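Side-chain contact in putative secreted glycosylhydrolase (Parabacteroides distasonis ATCC 8503, PDB 3IMM), which is probably a sugar-cleaving hydrolase of the 3-keto-disaccharide hydrolase family and carries a bound sodium ion: residues 80-85 against 123-128. Residues are numbered along the deposited sequence; the frame is centred on the assembly and turned at random.
With NA (sodium ion), chain D.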
ATOM      1  N   VAL A  80       3.686   7.490  -1.230  1.00 25.05           N
ATOM      2  CA  VAL A  80       3.639   6.452  -2.260  1.00 27.15           C
ATOM      3  C   VAL A  80       2.655   5.370  -1.808  1.00 27.45           C
ATOM      4  O   VAL A  80       2.644   4.976  -0.614  1.00 25.87           O
ATOM      5  CB  VAL A  80       5.050   5.861  -2.466  1.00 26.87           C
ATOM      6  CG1 VAL A  80       5.003   4.673  -3.414  1.00 24.60           C
ATOM      7  CG2 VAL A  80       5.990   6.980  -2.897  1.00 24.70           C
ATOM      8  N   GLU A  81       1.812   4.910  -2.736  1.00 26.99           N
ATOM      9  CA  GLU A  81       0.812   3.889  -2.440  1.00 28.97           C
ATOM     10  C   GLU A  81       1.035   2.623  -3.272  1.00 28.55           C
ATOM     11  O   GLU A  81       1.092   2.641  -4.520  1.00 27.64           O
ATOM     12  CB  GLU A  81      -0.606   4.387  -2.689  1.00 30.02           C
ATOM     13  CG  GLU A  81      -1.643   3.316  -2.507  1.00 30.34           C
ATOM     14  CD  GLU A  81      -3.036   3.826  -2.802  1.00 35.70           C
ATOM     15  OE1 GLU A  81      -3.162   4.906  -3.420  1.00 33.44           O
ATOM     16  OE2 GLU A  81      -3.999   3.122  -2.431  1.00 36.24           O
ATOM     17  N   ILE A  82       1.176   1.530  -2.528  1.00 26.70           N
ATOM     18  CA  ILE A  82       1.214   0.201  -3.075  1.00 27.04           C
ATOM     19  C   ILE A  82      -0.226  -0.291  -3.105  1.00 28.45           C
ATOM     20  O   ILE A  82      -0.859  -0.459  -2.075  1.00 24.35           O
ATOM     21  CB  ILE A  82       2.078  -0.774  -2.267  1.00 25.07           C
ATOM     22  CG1 ILE A  82       3.554  -0.323  -2.222  1.00 29.37           C
ATOM     23  CG2 ILE A  82       2.011  -2.172  -2.977  1.00 22.40           C
ATOM     24  CD1 ILE A  82       3.892   0.877  -1.339  1.00 27.02           C
ATOM     25  N   GLN A  83      -0.734  -0.467  -4.319  1.00 28.07           N
ATOM     26  CA  GLN A  83      -2.109  -0.895  -4.527  1.00 28.36           C
ATOM     27  C   GLN A  83      -2.389  -2.298  -3.989  1.00 28.77           C
ATOM     28  O   GLN A  83      -1.621  -3.237  -4.223  1.00 26.35           O
ATOM     29  CB  GLN A  83      -2.383  -0.908  -6.027  1.00 28.08           C
ATOM     30  CG  GLN A  83      -3.788  -1.270  -6.445  1.00 29.30           C
ATOM     31  CD  GLN A  83      -4.790  -0.184  -6.211  1.00 32.78           C
ATOM     32  OE1 GLN A  83      -4.540   0.758  -5.466  1.00 33.27           O
ATOM     33  NE2 GLN A  83      -5.936  -0.295  -6.868  1.00 29.62           N
ATOM     34  N   ILE A  84      -3.535  -2.448  -3.336  1.00 30.25           N
ATOM     35  CA  ILE A  84      -4.083  -3.757  -2.994  1.00 30.74           C
ATOM     36  C   ILE A  84      -5.444  -3.812  -3.619  1.00 31.91           C
ATOM     37  O   ILE A  84      -6.257  -2.921  -3.410  1.00 33.29           O
ATOM     38  CB  ILE A  84      -4.230  -3.990  -1.468  1.00 32.20           C
ATOM     39  CG1 ILE A  84      -2.887  -4.072  -0.804  1.00 34.47           C
ATOM     40  CG2 ILE A  84      -4.959  -5.305  -1.209  1.00 29.70           C
ATOM     41  CD1 ILE A  84      -2.963  -4.132   0.696  1.00 31.81           C
ATOM     42  N   ALA A  85      -5.692  -4.839  -4.421  1.00 31.12           N
ATOM     43  CA  ALA A  85      -6.920  -4.901  -5.169  1.00 30.84           C
ATOM     44  C   ALA A  85      -7.290  -6.330  -5.477  1.00 29.01           C
ATOM     45  O   ALA A  85      -6.435  -7.190  -5.659  1.00 28.30           O
ATOM     46  CB  ALA A  85      -6.814  -4.072  -6.494  1.00 31.13           C
ATOM     47  N   ASN A 123      -3.502 -13.647   1.535  1.00 27.45           N
ATOM     48  CA  ASN A 123      -2.335 -13.263   0.745  1.00 27.95           C
ATOM     49  C   ASN A 123      -1.193 -12.799   1.629  1.00 27.44           C
ATOM     50  O   ASN A 123      -1.383 -12.443   2.799  1.00 25.53           O
ATOM     51  CB  ASN A 123      -2.662 -12.100  -0.200  1.00 26.05           C
ATOM     52  CG  ASN A 123      -3.773 -12.420  -1.139  1.00 25.84           C
ATOM     53  OD1 ASN A 123      -3.554 -12.909  -2.246  1.00 25.50           O
ATOM     54  ND2 ASN A 123      -4.987 -12.187  -0.690  1.00 23.94           N
ATOM     55  N   HIS A 124       0.004 -12.792   1.048  1.00 25.34           N
ATOM     56  CA  HIS A 124       1.163 -12.231   1.727  1.00 25.17           C
ATOM     57  C   HIS A 124       1.872 -11.269   0.778  1.00 27.04           C
ATOM     58  O   HIS A 124       1.965 -11.524  -0.423  1.00 25.92           O
ATOM     59  CB  HIS A 124       2.120 -13.327   2.238  1.00 26.29           C
ATOM     60  CG  HIS A 124       3.310 -12.769   2.921  1.00 26.65           C
ATOM     61  ND1 HIS A 124       4.511 -12.577   2.272  1.00 30.95           N
ATOM     62  CD2 HIS A 124       3.458 -12.244   4.155  1.00 30.39           C
ATOM     63  CE1 HIS A 124       5.364 -12.016   3.108  1.00 33.49           C
ATOM     64  NE2 HIS A 124       4.757 -11.813   4.257  1.00 27.45           N
HETATM   65  N   MSE A 125       2.309 -10.135   1.323  1.00 26.44           N
HETATM   66  CA  MSE A 125       3.010  -9.120   0.560  1.00 29.32           C
HETATM   67  C   MSE A 125       4.186  -8.612   1.391  1.00 27.06           C
HETATM   68  O   MSE A 125       4.056  -8.360   2.581  1.00 29.80           O
HETATM   69  CB  MSE A 125       2.076  -7.964   0.195  1.00 27.62           C
HETATM   70  CG  MSE A 125       2.773  -6.771  -0.414  1.00 32.81           C
HETATM   71 SE   MSE A 125       1.495  -5.339  -0.833  0.75 35.45          SE
HETATM   72  CE  MSE A 125       0.849  -6.155  -2.393  1.00 18.24           C
ATOM     73  N   ARG A 126       5.324  -8.508   0.732  1.00 28.07           N
ATOM     74  CA  ARG A 126       6.531  -7.865   1.265  1.00 27.42           C
ATOM     75  C   ARG A 126       6.886  -6.634   0.400  1.00 26.55           C
ATOM     76  O   ARG A 126       6.927  -6.712  -0.841  1.00 28.19           O
ATOM     77  CB  ARG A 126       7.695  -8.849   1.283  1.00 25.12           C
ATOM     78  CG  ARG A 126       9.023  -8.202   1.694  1.00 27.12           C
ATOM     79  CD  ARG A 126      10.043  -9.231   1.995  1.00 29.12           C
ATOM     80  NE  ARG A 126       9.673 -10.028   3.170  1.00 30.28           N
ATOM     81  CZ  ARG A 126      10.311 -11.132   3.572  1.00 32.24           C
ATOM     82  NH1 ARG A 126      11.402 -11.564   2.962  1.00 30.55           N
ATOM     83  NH2 ARG A 126       9.856 -11.798   4.611  1.00 34.93           N
ATOM     84  N   ILE A 127       7.095  -5.503   1.050  1.00 27.64           N
ATOM     85  CA  ILE A 127       7.439  -4.253   0.361  1.00 28.00           C
ATOM     86  C   ILE A 127       8.803  -3.844   0.884  1.00 27.46           C
ATOM     87  O   ILE A 127       8.958  -3.632   2.065  1.00 28.98           O
ATOM     88  CB  ILE A 127       6.413  -3.143   0.602  1.00 27.95           C
ATOM     89  CG1 ILE A 127       5.003  -3.642   0.292  1.00 29.00           C
ATOM     90  CG2 ILE A 127       6.713  -1.924  -0.243  1.00 27.09           C
ATOM     91  CD1 ILE A 127       3.916  -2.684   0.797  1.00 30.52           C
ATOM     92  N   LYS A 128       9.787  -3.787   0.005  1.00 27.02           N
ATOM     93  CA  LYS A 128      11.139  -3.385   0.351  1.00 26.96           C
ATOM     94  C   LYS A 128      11.320  -1.955  -0.124  1.00 28.30           C
ATOM     95  O   LYS A 128      11.195  -1.657  -1.323  1.00 26.51           O
ATOM     96  CB  LYS A 128      12.206  -4.307  -0.278  1.00 25.30           C
ATOM     97  CG  LYS A 128      12.013  -5.798   0.018  1.00 31.80           C
ATOM     98  CD  LYS A 128      13.200  -6.680  -0.439  1.00 34.15           C
ATOM     99  CE  LYS A 128      14.162  -6.984   0.683  1.00 38.78           C
ATOM    100  NZ  LYS A 128      15.409  -7.656   0.242  1.00 38.56           N
TER
HETATM  101 NA    NA D   4      -5.915   1.750  -3.755  1.00 39.63          NA
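Ile82 packs against Ile127 and Met125, the latter present as selenomethionine, across the interface of two sheets. Its CG1 lies 3.8 Å from CD1 of Ile127, the branched chains reaching tip to tip and offering several carbons to a buried interface. With chi1 at -62°, CG2 of Ile82 stands anti to the backbone N and is carried to Met125, 3.9 Å from SE. Met125 suits the place because its unbranched chain runs straight out and then bends at chi3 (-78°), turning CE toward the backbone of strand 80-85, 4.2 Å from Gln83 O. Val136 and Val67 continue this apolar layer. An alanine in place of Ile82 would probably open a gap, costing Met125 SE its methyl neighbour and Ile127 most of its contact. The other face of strand 80-85 is polar: Glu81 OE2 (2.7 Å) and Gln83 OE1 (2.4 Å) bind sodium, a hard cation suited to oxygen ligands. Asn62 OD1 and Ser63 O complete the site. Buried Gln83 also bonds through NE2 to Glu99 O. Against the tight core, the outward side of strand 123-128 is looser, with His124, Arg126 and Lys128 partly exposed. Such face-to-face antiparallel sheets form the beta-sandwich of the concanavalin-like fold.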